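Local coordinates for protein probable FAD-dependent oxidoreductase PA4991 (Pseudomonas aeruginosa PAO1, PDB 5EZ7) that probably works as an FAD-dependent oxidoreductase of the DAO family, holding one FAD per monomer and acting on a substrate that is still unknown, at residues Q225-H230 / R317-Q322; L229-V234 / D274-D279; D329-A334 / P351-R356. One frame throughout, in Å; residues are numbered along the deposited sequence.

Contact 1 of 3, residues Q225-H230 / R317-Q322. With FAD (flavin-adenine dinucleotide), chain B.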
# COMPACT_ATOMS: atom_id res chain seq x y z
N GLN A 225 7.09 11.92 -8.82
CA GLN A 225 8.24 11.14 -9.30
C GLN A 225 7.91 9.66 -9.25
O GLN A 225 7.00 9.24 -8.54
CB GLN A 225 9.55 11.43 -8.52
CG GLN A 225 9.49 11.06 -7.03
CD GLN A 225 10.82 11.24 -6.29
OE1 GLN A 225 11.77 11.68 -6.86
NE2 GLN A 225 10.88 10.87 -5.02
N ARG A 226 8.66 8.88 -10.01
CA ARG A 226 8.49 7.43 -10.13
C ARG A 226 9.84 6.80 -9.79
O ARG A 226 10.82 7.10 -10.43
CB ARG A 226 8.08 7.08 -11.56
CG ARG A 226 6.61 7.36 -11.90
CD ARG A 226 6.26 6.86 -13.30
NE ARG A 226 5.41 7.83 -13.97
CZ ARG A 226 4.14 7.67 -14.32
NH1 ARG A 226 3.51 6.53 -14.12
NH2 ARG A 226 3.48 8.68 -14.89
N ARG A 227 9.91 5.99 -8.75
CA ARG A 227 11.18 5.38 -8.37
C ARG A 227 11.01 3.90 -8.52
O ARG A 227 10.35 3.26 -7.70
CB ARG A 227 11.57 5.74 -6.97
CG ARG A 227 12.01 7.19 -6.89
CD ARG A 227 11.94 7.68 -5.45
NE ARG A 227 12.90 6.98 -4.61
CZ ARG A 227 12.66 6.36 -3.45
NH1 ARG A 227 13.66 5.75 -2.82
NH2 ARG A 227 11.46 6.35 -2.90
N PRO A 228 11.59 3.34 -9.59
CA PRO A 228 11.33 1.92 -9.84
C PRO A 228 11.98 0.97 -8.80
O PRO A 228 12.92 1.33 -8.10
CB PRO A 228 11.89 1.74 -11.25
CG PRO A 228 13.05 2.69 -11.29
CD PRO A 228 12.64 3.88 -10.48
N LEU A 229 11.40 -0.21 -8.67
CA LEU A 229 11.96 -1.33 -7.92
C LEU A 229 12.02 -2.54 -8.85
O LEU A 229 11.19 -2.67 -9.75
CB LEU A 229 11.08 -1.65 -6.71
CG LEU A 229 11.24 -0.70 -5.52
CD1 LEU A 229 10.13 -0.96 -4.54
CD2 LEU A 229 12.57 -0.86 -4.79
N HIS A 230 13.00 -3.43 -8.65
CA HIS A 230 13.06 -4.78 -9.29
C HIS A 230 13.01 -5.88 -8.22
O HIS A 230 14.05 -6.37 -7.76
CB HIS A 230 14.35 -4.94 -10.10
CG HIS A 230 14.31 -6.02 -11.13
ND1 HIS A 230 15.35 -6.25 -11.99
CD2 HIS A 230 13.34 -6.90 -11.48
CE1 HIS A 230 15.04 -7.22 -12.83
NE2 HIS A 230 13.82 -7.63 -12.54
N ARG A 317 7.40 3.08 -7.68
CA ARG A 317 6.80 3.77 -6.53
C ARG A 317 6.36 5.13 -7.02
O ARG A 317 7.13 5.80 -7.69
CB ARG A 317 7.79 3.89 -5.38
CG ARG A 317 8.09 2.56 -4.72
CD ARG A 317 9.37 2.63 -3.91
NE ARG A 317 10.51 2.70 -4.79
CZ ARG A 317 11.79 2.61 -4.41
NH1 ARG A 317 12.77 2.71 -5.33
NH2 ARG A 317 12.11 2.42 -3.13
N ALA A 318 5.15 5.54 -6.65
CA ALA A 318 4.56 6.82 -7.01
C ALA A 318 4.58 7.73 -5.80
O ALA A 318 3.94 7.45 -4.80
CB ALA A 318 3.14 6.62 -7.50
N GLU A 319 5.35 8.81 -5.90
CA GLU A 319 5.61 9.70 -4.78
C GLU A 319 5.54 11.18 -5.20
O GLU A 319 5.73 11.51 -6.39
CB GLU A 319 7.02 9.45 -4.22
CG GLU A 319 7.17 8.08 -3.60
CD GLU A 319 8.60 7.76 -3.28
OE1 GLU A 319 9.45 8.63 -3.52
OE2 GLU A 319 8.89 6.63 -2.79
N PRO A 320 5.33 12.07 -4.21
CA PRO A 320 5.53 13.48 -4.51
C PRO A 320 6.96 13.76 -4.94
O PRO A 320 7.92 13.17 -4.39
CB PRO A 320 5.23 14.16 -3.19
CG PRO A 320 5.54 13.14 -2.15
CD PRO A 320 5.11 11.84 -2.77
N ALA A 321 7.11 14.62 -5.95
CA ALA A 321 8.45 15.06 -6.35
C ALA A 321 9.07 15.82 -5.19
O ALA A 321 8.36 16.48 -4.42
CB ALA A 321 8.37 15.97 -7.57
N GLN A 322 10.39 15.75 -5.10
CA GLN A 322 11.15 16.53 -4.12
C GLN A 322 10.98 18.02 -4.28
O GLN A 322 11.32 18.78 -3.36
CB GLN A 322 12.66 16.22 -4.19
CG GLN A 322 13.06 14.74 -4.01
CD GLN A 322 12.49 14.05 -2.76
OE1 GLN A 322 12.38 14.62 -1.69
NE2 GLN A 322 12.15 12.80 -2.92
PA FAD B . -1.84 2.46 -5.34
O1A FAD B . -1.84 1.21 -4.51
O2A FAD B . -0.95 2.57 -6.55
O5B FAD B . -3.34 2.73 -5.76
C5B FAD B . -3.70 3.68 -6.74
C4B FAD B . -5.01 3.19 -7.33
O4B FAD B . -5.54 4.20 -8.20
C3B FAD B . -4.80 1.91 -8.15
O3B FAD B . -5.66 0.86 -7.68
C2B FAD B . -5.14 2.34 -9.56
O2B FAD B . -5.74 1.33 -10.37
C1B FAD B . -6.06 3.54 -9.34
N9A FAD B . -6.06 4.49 -10.46
C8A FAD B . -4.98 4.93 -11.14
N7A FAD B . -5.36 5.79 -12.10
C5A FAD B . -6.69 5.91 -12.04
C6A FAD B . -7.71 6.66 -12.79
N6A FAD B . -7.32 7.46 -13.79
N1A FAD B . -9.00 6.53 -12.43
C2A FAD B . -9.37 5.73 -11.41
N3A FAD B . -8.49 5.01 -10.68
C4A FAD B . -7.16 5.06 -10.95
N1 FAD B . 4.99 0.45 2.16
C2 FAD B . 5.05 -0.01 3.43
O2 FAD B . 4.60 0.71 4.36
N3 FAD B . 5.57 -1.21 3.74
C4 FAD B . 6.07 -2.03 2.81
O4 FAD B . 6.54 -3.14 3.12
C4X FAD B . 6.04 -1.60 1.41
N5 FAD B . 6.54 -2.38 0.43
C5X FAD B . 6.49 -1.98 -0.85
C6 FAD B . 7.00 -2.83 -1.83
C7 FAD B . 6.97 -2.46 -3.16
C7M FAD B . 7.51 -3.39 -4.20
C8 FAD B . 6.38 -1.15 -3.55
C8M FAD B . 6.30 -0.70 -4.99
C9 FAD B . 5.88 -0.31 -2.57
C9A FAD B . 5.91 -0.66 -1.22
N10 FAD B . 5.41 0.18 -0.19
C10 FAD B . 5.45 -0.27 1.13
C1' FAD B . 4.80 1.47 -0.48
C2' FAD B . 3.32 1.24 -0.73
O2' FAD B . 3.10 0.10 -1.58
C3' FAD B . 2.68 2.48 -1.33
O3' FAD B . 3.14 3.64 -0.60
C4' FAD B . 1.16 2.41 -1.25
O4' FAD B . 0.68 1.09 -1.50
C5' FAD B . 0.50 3.34 -2.24
O5' FAD B . -0.92 3.35 -2.01
P FAD B . -1.86 4.18 -3.00
O1P FAD B . -3.29 3.78 -2.74
O2P FAD B . -1.44 5.60 -2.88
O3P FAD B . -1.35 3.71 -4.45

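Contact 2 of 3, residues L229-V234 / D274-D279. With FAD (flavin-adenine dinucleotide), chain B.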
# COMPACT_ATOMS: atom_id res chain seq x y z
N LEU A 229 11.40 -0.21 -8.67
CA LEU A 229 11.96 -1.33 -7.92
C LEU A 229 12.02 -2.54 -8.85
O LEU A 229 11.19 -2.67 -9.75
CB LEU A 229 11.08 -1.65 -6.71
CG LEU A 229 11.24 -0.70 -5.52
CD1 LEU A 229 10.13 -0.96 -4.54
CD2 LEU A 229 12.57 -0.86 -4.79
N HIS A 230 13.00 -3.43 -8.65
CA HIS A 230 13.06 -4.78 -9.29
C HIS A 230 13.01 -5.88 -8.22
O HIS A 230 14.05 -6.37 -7.76
CB HIS A 230 14.35 -4.94 -10.10
CG HIS A 230 14.31 -6.02 -11.13
ND1 HIS A 230 15.35 -6.25 -11.99
CD2 HIS A 230 13.34 -6.90 -11.48
CE1 HIS A 230 15.04 -7.22 -12.83
NE2 HIS A 230 13.82 -7.63 -12.54
N MET A 231 11.80 -6.24 -7.84
CA MET A 231 11.56 -7.22 -6.79
C MET A 231 11.74 -8.62 -7.35
O MET A 231 11.49 -8.84 -8.52
CB MET A 231 10.12 -7.10 -6.28
CG MET A 231 9.71 -5.73 -5.73
SD MET A 231 10.65 -5.17 -4.30
CE MET A 231 9.94 -6.28 -3.08
N VAL A 232 12.15 -9.56 -6.49
CA VAL A 232 12.40 -10.94 -6.86
C VAL A 232 11.45 -11.83 -6.07
O VAL A 232 11.20 -11.58 -4.91
CB VAL A 232 13.86 -11.35 -6.59
CG1 VAL A 232 14.12 -12.78 -7.07
CG2 VAL A 232 14.81 -10.43 -7.32
N MET A 233 10.92 -12.86 -6.71
CA MET A 233 10.04 -13.83 -6.02
C MET A 233 10.66 -15.23 -6.19
O MET A 233 11.04 -15.60 -7.31
CB MET A 233 8.63 -13.83 -6.61
CG MET A 233 7.81 -12.56 -6.39
SD MET A 233 6.22 -12.50 -7.28
CE MET A 233 6.75 -12.22 -8.94
N VAL A 234 10.76 -15.99 -5.09
CA VAL A 234 11.14 -17.41 -5.13
C VAL A 234 9.99 -18.25 -4.60
O VAL A 234 9.50 -17.99 -3.50
CB VAL A 234 12.33 -17.75 -4.22
CG1 VAL A 234 12.97 -19.05 -4.65
CG2 VAL A 234 13.32 -16.64 -4.21
N ASP A 274 17.80 -3.33 -0.91
CA ASP A 274 18.78 -2.71 -1.78
C ASP A 274 19.04 -3.55 -3.05
O ASP A 274 19.46 -3.02 -4.08
CB ASP A 274 20.12 -2.50 -1.02
CG ASP A 274 21.18 -1.74 -1.86
OD1 ASP A 274 21.11 -0.49 -1.95
OD2 ASP A 274 22.10 -2.39 -2.42
N ILE A 275 18.80 -4.85 -2.96
CA ILE A 275 18.87 -5.71 -4.13
C ILE A 275 17.80 -5.32 -5.19
O ILE A 275 18.03 -5.51 -6.38
CB ILE A 275 18.75 -7.21 -3.77
CG1 ILE A 275 19.25 -8.08 -4.93
CG2 ILE A 275 17.31 -7.57 -3.40
CD1 ILE A 275 18.95 -9.56 -4.78
N ALA A 276 16.66 -4.78 -4.75
CA ALA A 276 15.61 -4.33 -5.65
C ALA A 276 15.73 -2.87 -6.06
O ALA A 276 14.94 -2.44 -6.85
CB ALA A 276 14.26 -4.56 -5.03
N GLU A 277 16.72 -2.12 -5.57
CA GLU A 277 16.88 -0.67 -5.87
C GLU A 277 17.72 -0.47 -7.11
O GLU A 277 17.76 -1.36 -7.96
CB GLU A 277 17.44 0.09 -4.65
CG GLU A 277 16.43 0.19 -3.51
CD GLU A 277 15.41 1.32 -3.68
OE1 GLU A 277 15.45 2.05 -4.69
OE2 GLU A 277 14.55 1.48 -2.78
N THR A 278 18.37 0.68 -7.24
CA THR A 278 19.05 1.11 -8.46
C THR A 278 19.87 0.06 -9.28
O THR A 278 19.71 -0.03 -10.50
CB THR A 278 19.92 2.36 -8.12
OG1 THR A 278 19.04 3.37 -7.58
CG2 THR A 278 20.62 2.95 -9.34
N ASP A 279 20.75 -0.72 -8.64
CA ASP A 279 21.52 -1.72 -9.39
C ASP A 279 20.66 -2.92 -9.75
O ASP A 279 20.80 -3.45 -10.83
CB ASP A 279 22.78 -2.14 -8.65
CG ASP A 279 23.71 -0.98 -8.40
OD1 ASP A 279 24.02 -0.22 -9.35
OD2 ASP A 279 24.12 -0.83 -7.23
PA FAD B . -1.84 2.46 -5.34
O1A FAD B . -1.84 1.21 -4.51
O2A FAD B . -0.95 2.57 -6.55
O5B FAD B . -3.34 2.73 -5.76
C5B FAD B . -3.70 3.68 -6.74
C4B FAD B . -5.01 3.19 -7.33
O4B FAD B . -5.54 4.20 -8.20
C3B FAD B . -4.80 1.91 -8.15
O3B FAD B . -5.66 0.86 -7.68
C2B FAD B . -5.14 2.34 -9.56
O2B FAD B . -5.74 1.33 -10.37
C1B FAD B . -6.06 3.54 -9.34
N9A FAD B . -6.06 4.49 -10.46
C8A FAD B . -4.98 4.93 -11.14
N7A FAD B . -5.36 5.79 -12.10
C5A FAD B . -6.69 5.91 -12.04
C6A FAD B . -7.71 6.66 -12.79
N6A FAD B . -7.32 7.46 -13.79
N1A FAD B . -9.00 6.53 -12.43
C2A FAD B . -9.37 5.73 -11.41
N3A FAD B . -8.49 5.01 -10.68
C4A FAD B . -7.16 5.06 -10.95
N1 FAD B . 4.99 0.45 2.16
C2 FAD B . 5.05 -0.01 3.43
O2 FAD B . 4.60 0.71 4.36
N3 FAD B . 5.57 -1.21 3.74
C4 FAD B . 6.07 -2.03 2.81
O4 FAD B . 6.54 -3.14 3.12
C4X FAD B . 6.04 -1.60 1.41
N5 FAD B . 6.54 -2.38 0.43
C5X FAD B . 6.49 -1.98 -0.85
C6 FAD B . 7.00 -2.83 -1.83
C7 FAD B . 6.97 -2.46 -3.16
C7M FAD B . 7.51 -3.39 -4.20
C8 FAD B . 6.38 -1.15 -3.55
C8M FAD B . 6.30 -0.70 -4.99
C9 FAD B . 5.88 -0.31 -2.57
C9A FAD B . 5.91 -0.66 -1.22
N10 FAD B . 5.41 0.18 -0.19
C10 FAD B . 5.45 -0.27 1.13
C1' FAD B . 4.80 1.47 -0.48
C2' FAD B . 3.32 1.24 -0.73
O2' FAD B . 3.10 0.10 -1.58
C3' FAD B . 2.68 2.48 -1.33
O3' FAD B . 3.14 3.64 -0.60
C4' FAD B . 1.16 2.41 -1.25
O4' FAD B . 0.68 1.09 -1.50
C5' FAD B . 0.50 3.34 -2.24
O5' FAD B . -0.92 3.35 -2.01
P FAD B . -1.86 4.18 -3.00
O1P FAD B . -3.29 3.78 -2.74
O2P FAD B . -1.44 5.60 -2.88
O3P FAD B . -1.35 3.71 -4.45

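Contact 3 of 3, residues D329-A334 / P351-R356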
# COMPACT_ATOMS: atom_id res chain seq x y z
N ASP A 329 8.92 11.47 6.74
CA ASP A 329 8.21 10.20 7.13
C ASP A 329 6.71 10.45 7.34
O ASP A 329 6.14 10.06 8.36
CB ASP A 329 8.80 9.56 8.40
CG ASP A 329 10.31 9.26 8.29
OD1 ASP A 329 10.75 8.75 7.25
OD2 ASP A 329 11.06 9.52 9.27
N ASN A 330 6.09 11.12 6.36
CA ASN A 330 4.67 11.57 6.42
C ASN A 330 4.00 11.34 5.10
O ASN A 330 4.67 11.26 4.05
CB ASN A 330 4.54 13.06 6.74
CG ASN A 330 5.10 13.42 8.09
OD1 ASN A 330 4.36 13.52 9.07
ND2 ASN A 330 6.42 13.60 8.16
N ALA A 331 2.68 11.21 5.14
CA ALA A 331 1.90 11.22 3.93
C ALA A 331 2.04 12.62 3.36
O ALA A 331 2.40 13.54 4.08
CB ALA A 331 0.44 10.92 4.24
N PHE A 332 1.80 12.76 2.06
CA PHE A 332 1.78 14.07 1.40
C PHE A 332 0.35 14.40 0.89
O PHE A 332 -0.33 13.56 0.25
CB PHE A 332 2.79 14.07 0.24
CG PHE A 332 2.74 15.32 -0.60
CD1 PHE A 332 1.83 15.45 -1.64
CD2 PHE A 332 3.57 16.41 -0.31
CE1 PHE A 332 1.78 16.62 -2.37
CE2 PHE A 332 3.49 17.59 -1.03
CZ PHE A 332 2.61 17.68 -2.07
N LEU A 333 -0.09 15.62 1.15
CA LEU A 333 -1.35 16.13 0.63
C LEU A 333 -1.21 17.55 0.16
O LEU A 333 -0.56 18.34 0.80
CB LEU A 333 -2.41 16.07 1.71
CG LEU A 333 -3.86 16.41 1.31
CD1 LEU A 333 -4.41 15.53 0.23
CD2 LEU A 333 -4.72 16.25 2.54
N ALA A 334 -1.86 17.86 -0.96
CA ALA A 334 -1.99 19.20 -1.47
C ALA A 334 -3.44 19.48 -1.90
O ALA A 334 -4.23 18.55 -2.11
CB ALA A 334 -1.08 19.35 -2.65
N PRO A 351 -3.03 5.61 7.18
CA PRO A 351 -3.84 6.31 8.18
C PRO A 351 -3.45 7.80 8.42
O PRO A 351 -4.27 8.58 8.92
CB PRO A 351 -3.63 5.47 9.46
CG PRO A 351 -2.95 4.22 9.04
CD PRO A 351 -2.22 4.54 7.79
N ASP A 352 -2.21 8.17 8.11
CA ASP A 352 -1.75 9.55 8.21
C ASP A 352 -2.31 10.34 7.02
O ASP A 352 -2.65 11.52 7.15
CB ASP A 352 -0.21 9.61 8.27
CG ASP A 352 0.31 11.03 8.49
OD1 ASP A 352 0.06 11.59 9.58
OD2 ASP A 352 0.95 11.60 7.56
N PHE A 353 -2.42 9.69 5.87
CA PHE A 353 -3.03 10.31 4.68
C PHE A 353 -4.48 10.65 4.95
O PHE A 353 -4.87 11.80 4.75
CB PHE A 353 -2.88 9.43 3.44
CG PHE A 353 -3.54 9.98 2.20
CD1 PHE A 353 -2.93 10.99 1.45
CD2 PHE A 353 -4.75 9.48 1.76
CE1 PHE A 353 -3.52 11.49 0.31
CE2 PHE A 353 -5.35 9.98 0.61
CZ PHE A 353 -4.74 10.99 -0.10
N ALA A 354 -5.25 9.68 5.44
CA ALA A 354 -6.59 9.92 5.97
C ALA A 354 -6.67 11.08 6.98
O ALA A 354 -7.48 11.96 6.81
CB ALA A 354 -7.20 8.64 6.53
N ASP A 355 -5.83 11.08 8.01
CA ASP A 355 -5.80 12.21 9.01
C ASP A 355 -5.61 13.56 8.35
O ASP A 355 -6.24 14.52 8.77
CB ASP A 355 -4.66 12.07 10.03
CG ASP A 355 -4.80 10.86 10.94
OD1 ASP A 355 -5.94 10.39 11.20
OD2 ASP A 355 -3.75 10.35 11.42
N ARG A 356 -4.74 13.63 7.33
CA ARG A 356 -4.43 14.89 6.69
C ARG A 356 -5.62 15.38 5.89
O ARG A 356 -5.92 16.57 5.93
CB ARG A 356 -3.15 14.84 5.86
CG ARG A 356 -1.91 15.08 6.72
CD ARG A 356 -0.72 14.26 6.28
NE ARG A 356 0.44 14.47 7.16
CZ ARG A 356 1.34 15.47 7.04
NH1 ARG A 356 1.23 16.36 6.06
NH2 ARG A 356 2.35 15.58 7.91

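Contact 1 of 3, residues Q225-H230 / R317-Q322
R227 and R317 lay their guanidinium groups on one another, planes 24° apart and centres 4.0 Å from each other, as a hydrogen-bonded pair of antiparallel strands sends both side chains to one face. CZ of R227 stands over the centre of the R317 guanidinium, and L229 CG packs on the opposite face, 3.5 Å from R317 CZ. R317 bends at chi3 (-72°), which turns NE back toward the neighbouring strand. NE, with R227 O lying in the guanidinium plane, bonds that oxygen at 3.0 Å; the backbone N of R317 reaches the same oxygen from the other face of its carbonyl plane, also at 3.0 Å. R227 NH2 lies 2.6 Å from E319 OE2 in a salt bridge whose hydrogen bond is weak, with the carboxylate at the edge of the guanidinium. E319, extended beyond CG, also takes NE2 of Q225 on OE1 at 3.1 Å, nearly in line with its C-O bond. Beyond the segments, R317 NH2 pairs with E277. The methylene CG of R317 rests 3.7 Å from C8M of FAD. Two stacked like charges would repel, but each arginine has its own carboxylate, so the pair is probably neutralised beside the dimethylbenzene end of the flavin.

Contact 2 of 3, residues L229-V234 / D274-D279
H230 N gives its hydrogen to A276 O at 2.8 Å, a nearly straight bond (170°) that arrives in the carbonyl plane on a lone pair. The same oxygen lies 3.4 Å from L229 CA, a CA-H...O contact, and A276 CA makes a second one to H230 O. The backbone of the strand and that of the loop therefore meet closely at one point, where a side chain as small as alanine suits the space: A276 CB points at the strand and sits 3.3 Å from H230 O. The methyl also meets the sulphur of M231, SD to CB 3.7 Å. That methionine leaves the strand away from the loop, but its chain turns at chi2 (-61°), which places SD within reach of both A276 CB and the flavin methyl C7M of FAD, the latter 3.6 Å away. L229 adds its CD1 at 3.6 Å to the same methyl, while its other branch, CD2, faces E277 OE2.

In the next shell, the E277 carboxylate beside the leucine is the one paired with R317. E277 is also the N-cap residue of helix 278-282. The imidazole of H230 bonds T312 through NE2 and G280 O through ND1, tying the strand to its neighbour 309-320 and to that helix. Q288 of helix 285-299 binds the carbonyl oxygens of both H230 and I275.

A flexible thioether and a branched alkyl group suit the apolar methyl end of the isoalloxazine, and the contact implies a buried hydrocarbon-and-sulphur wall there, with H230 N and A276 O bonded to each other behind it.

Contact 3 of 3, residues D329-A334 / P351-R356
D352 OD2 is gripped from both segments: the backbone N of A331 donates to it at 3.0 Å, meeting the anti lone pair, and R356 NE, one turn further along the helix, forms a salt bridge with it at 2.9 Å, although the hydrogen bond within that bridge is weak. CG of D352 lies anti to its backbone N (chi1 -175°), and the carboxylate reaches toward the loop before strand 332-336. An aspartate is short enough to take a main-chain N-H there while still meeting the arginine.

The R356 guanidinium then extends over the loop. Its NH2 makes a weak hydrogen bond with N330 OD1 (3.1 Å), the two side chains crossing at about a right angle. A331 O stands above one face of the guanidinium, 3.5 Å from its plane and offset toward the rim.

Apolar contacts follow further along the strand. A331 CB, small enough to let the helix come close, lies 3.7 Å from F353 CB. The phenyl ring of F353 presents its edge to F332 O, 3.8 Å from CE1, while L333 spreads its branches, CD1 toward F353 CE1 at 4.1 Å and CD2 3.6 Å from the carbonyl carbon C of R356.

Strand 332-336 is an outermost strand of the six-stranded sheet, paired with the antiparallel strand 339-343; the axes of strand 332-334 and helix 351-356 are 25° apart in direction, so the two run nearly parallel. Around the pair, F353 touches A18 of helix 17-28, a residue that binds FAD, P351 packs on helix 75-82, and N330 and D352 both touch A71 of helix 70-73.

Contacts 1 and 2 have centres 14 Å apart and share L229 and H230 of strand 224-236, in the eight-stranded sheet; the R317-E277 salt bridge joins them directly, and both touch FAD. Contact 3 belongs to the six-stranded sheet, consistent with a Rossmann-type nucleotide-binding fold. Its centre is 17 Å from that of contact 1 and 27 Å from that of contact 2, and it touches only contact 1, where P320 packs on F332. Along the chain contacts 1 and 2 start from the same strand, and contact 3 opens after both have closed. After strand 309-320 the chain leaves the sheet beside the flavin ring and enters strand 332-336 of the other, which probably serves the nucleotide part of FAD.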